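Local coordinates for tRNA (Adenine(22)-N(1))-methyltransferase (Mycoplasma capricolum subsp. capricolum, PDB 6QE6), which probably methylates N1 of adenine 22 in tRNA, and binds the cofactor product S-adenosyl-L-homocysteine, at residues 49-54 / 77-82. Sequence-based numbering, arbitrary orientation.
Sequences LPIYLV and KNVEKF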
loop_
_atom_site.group_PDB
_atom_site.type_symbol
_atom_site.label_atom_id
_atom_site.label_comp_id
_atom_site.label_asym_id
_atom_site.label_seq_id
_atom_site.Cartn_x
_atom_site.Cartn_y
_atom_site.Cartn_z
ATOM N N LEU A 49 1.399 -0.129 14.822
ATOM C CA LEU A 49 0.440 -0.987 14.125
ATOM C C LEU A 49 0.531 -2.440 14.592
ATOM O O LEU A 49 -0.521 -3.028 14.915
ATOM C CB LEU A 49 0.605 -0.853 12.605
ATOM C CG LEU A 49 -0.218 -1.813 11.730
ATOM C CD1 LEU A 49 -1.706 -1.579 11.907
ATOM C CD2 LEU A 49 0.153 -1.698 10.233
ATOM N N PRO A 50 1.712 -3.079 14.657
ATOM C CA PRO A 50 1.761 -4.418 15.276
ATOM C C PRO A 50 1.194 -4.453 16.682
ATOM O O PRO A 50 0.458 -5.388 17.022
ATOM C CB PRO A 50 3.258 -4.757 15.256
ATOM C CG PRO A 50 3.786 -4.034 14.084
ATOM C CD PRO A 50 2.996 -2.741 14.016
ATOM N N ILE A 51 1.523 -3.456 17.510
ATOM C CA ILE A 51 1.010 -3.401 18.876
ATOM C C ILE A 51 -0.514 -3.345 18.874
ATOM O O ILE A 51 -1.179 -4.129 19.557
ATOM C CB ILE A 51 1.630 -2.207 19.628
ATOM C CG1 ILE A 51 3.091 -2.505 19.976
ATOM C CG2 ILE A 51 0.827 -1.857 20.879
ATOM C CD1 ILE A 51 3.904 -1.269 20.239
ATOM N N TYR A 52 -1.093 -2.429 18.094
ATOM C CA TYR A 52 -2.550 -2.338 18.010
ATOM C C TYR A 52 -3.176 -3.674 17.608
ATOM O O TYR A 52 -4.141 -4.135 18.234
ATOM C CB TYR A 52 -2.952 -1.251 17.013
ATOM C CG TYR A 52 -4.445 -1.109 16.851
ATOM C CD1 TYR A 52 -5.149 -0.186 17.624
ATOM C CD2 TYR A 52 -5.160 -1.898 15.936
ATOM C CE1 TYR A 52 -6.523 -0.035 17.506
ATOM C CE2 TYR A 52 -6.553 -1.761 15.805
ATOM C CZ TYR A 52 -7.225 -0.815 16.600
ATOM O OH TYR A 52 -8.590 -0.632 16.506
ATOM N N LEU A 53 -2.641 -4.300 16.545
ATOM C CA LEU A 53 -3.219 -5.536 16.021
ATOM C C LEU A 53 -3.166 -6.661 17.049
ATOM O O LEU A 53 -4.117 -7.440 17.182
ATOM C CB LEU A 53 -2.493 -5.955 14.743
ATOM C CG LEU A 53 -2.701 -5.097 13.495
ATOM C CD1 LEU A 53 -1.744 -5.551 12.429
ATOM C CD2 LEU A 53 -4.132 -5.203 13.007
ATOM N N VAL A 54 -2.061 -6.762 17.785
ATOM C CA VAL A 54 -1.977 -7.792 18.816
ATOM C C VAL A 54 -2.918 -7.469 19.976
ATOM O O VAL A 54 -3.637 -8.344 20.468
ATOM C CB VAL A 54 -0.522 -7.958 19.279
ATOM C CG1 VAL A 54 -0.469 -8.668 20.631
ATOM C CG2 VAL A 54 0.255 -8.739 18.226
ATOM N N LYS A 77 11.293 -1.078 22.806
ATOM C CA LYS A 77 10.873 -0.476 24.067
ATOM C C LYS A 77 9.355 -0.353 24.137
ATOM O O LYS A 77 8.746 -0.699 25.158
ATOM C CB LYS A 77 11.541 0.889 24.255
ATOM C CG LYS A 77 12.949 0.813 24.855
ATOM C CD LYS A 77 13.545 2.198 25.137
ATOM C CE LYS A 77 14.941 2.085 25.768
ATOM N NZ LYS A 77 15.719 3.369 25.781
ATOM N N ASN A 78 8.725 0.114 23.054
ATOM C CA ASN A 78 7.263 0.175 23.016
ATOM C C ASN A 78 6.639 -1.201 23.250
ATOM O O ASN A 78 5.684 -1.336 24.025
ATOM C CB ASN A 78 6.796 0.760 21.681
ATOM C CG ASN A 78 6.684 2.268 21.712
ATOM O OD1 ASN A 78 6.179 2.845 22.678
ATOM N ND2 ASN A 78 7.161 2.922 20.652
ATOM N N VAL A 79 7.162 -2.238 22.573
ATOM C CA VAL A 79 6.667 -3.603 22.772
ATOM C C VAL A 79 6.820 -4.012 24.235
ATOM O O VAL A 79 5.964 -4.713 24.801
ATOM C CB VAL A 79 7.396 -4.588 21.827
ATOM C CG1 VAL A 79 7.060 -6.034 22.175
ATOM C CG2 VAL A 79 7.044 -4.308 20.381
ATOM N N GLU A 80 7.908 -3.571 24.874
ATOM C CA GLU A 80 8.134 -3.919 26.271
ATOM C C GLU A 80 7.157 -3.196 27.188
ATOM O O GLU A 80 6.631 -3.797 28.131
ATOM C CB GLU A 80 9.581 -3.617 26.655
ATOM C CG GLU A 80 10.485 -4.835 26.565
ATOM C CD GLU A 80 11.849 -4.558 25.946
ATOM O OE1 GLU A 80 12.566 -5.539 25.625
ATOM O OE2 GLU A 80 12.211 -3.371 25.793
ATOM N N LYS A 81 6.871 -1.918 26.914
ATOM C CA LYS A 81 6.040 -1.155 27.841
ATOM C C LYS A 81 4.588 -1.624 27.824
ATOM O O LYS A 81 3.852 -1.349 28.771
ATOM C CB LYS A 81 6.128 0.350 27.534
ATOM C CG LYS A 81 5.055 0.855 26.579
ATOM C CD LYS A 81 5.480 2.103 25.804
ATOM C CE LYS A 81 5.326 3.395 26.602
ATOM N NZ LYS A 81 3.961 3.564 27.191
ATOM N N PHE A 82 4.153 -2.332 26.782
ATOM C CA PHE A 82 2.811 -2.906 26.737
ATOM C C PHE A 82 2.788 -4.384 27.088
ATOM O O PHE A 82 1.706 -4.981 27.120
ATOM C CB PHE A 82 2.179 -2.700 25.356
ATOM C CG PHE A 82 1.861 -1.261 25.044
ATOM C CD1 PHE A 82 0.671 -0.685 25.475
ATOM C CD2 PHE A 82 2.742 -0.488 24.312
ATOM C CE1 PHE A 82 0.376 0.629 25.190
ATOM C CE2 PHE A 82 2.447 0.834 24.036
ATOM C CZ PHE A 82 1.267 1.385 24.472
#
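Ile51 reaches from helix 48-55 and packs against Asn78 and Val79 in the last turn of helix 69-81 and the neighbouring Phe82. The two helices belong to the Rossmann-like methyltransferase fold, where they follow the first two strands in chain order, 36-42 and 59-66, of the parallel part of the sheet. The contact is small, burying 149 Å² in all, and no hydrogen bond crosses it. Its tight part lies on the buried side. There CD1 of Ile51 sits 3.8 Å from CB of Asn78 and 4.1 Å from the backbone N of Val79, so the isoleucine tip lies against the helix backbone as well as against a side chain. The backbones are also nearest here, with the CA atoms of Ile51 and Val79 6.9 Å apart. CG2 of Val79 touches CG1 of Ile51 only loosely, at 4.4 Å, but both residues also pack on Ile88 of strand 88-92, which ties the helix pair to the edge of the sheet. The contact is plain helix packing set back from the cofactor pocket, with about 11 Å from the Asn78 side chain to the bound S-adenosyl-L-homocysteine. Toward solvent, the exposed ring of Phe82 makes a single contact with the second branch of Ile51. With chi1 at -74°, CG1 is anti to the carbonyl carbon and leads CD1 to Asn78, while CG2, anti to the backbone N, is left for the aromatic ring. The two side chains cross at about a right angle, and the methyl CG2 lies over one face of Phe82, displaced toward the rim, 4.2 Å from CD2.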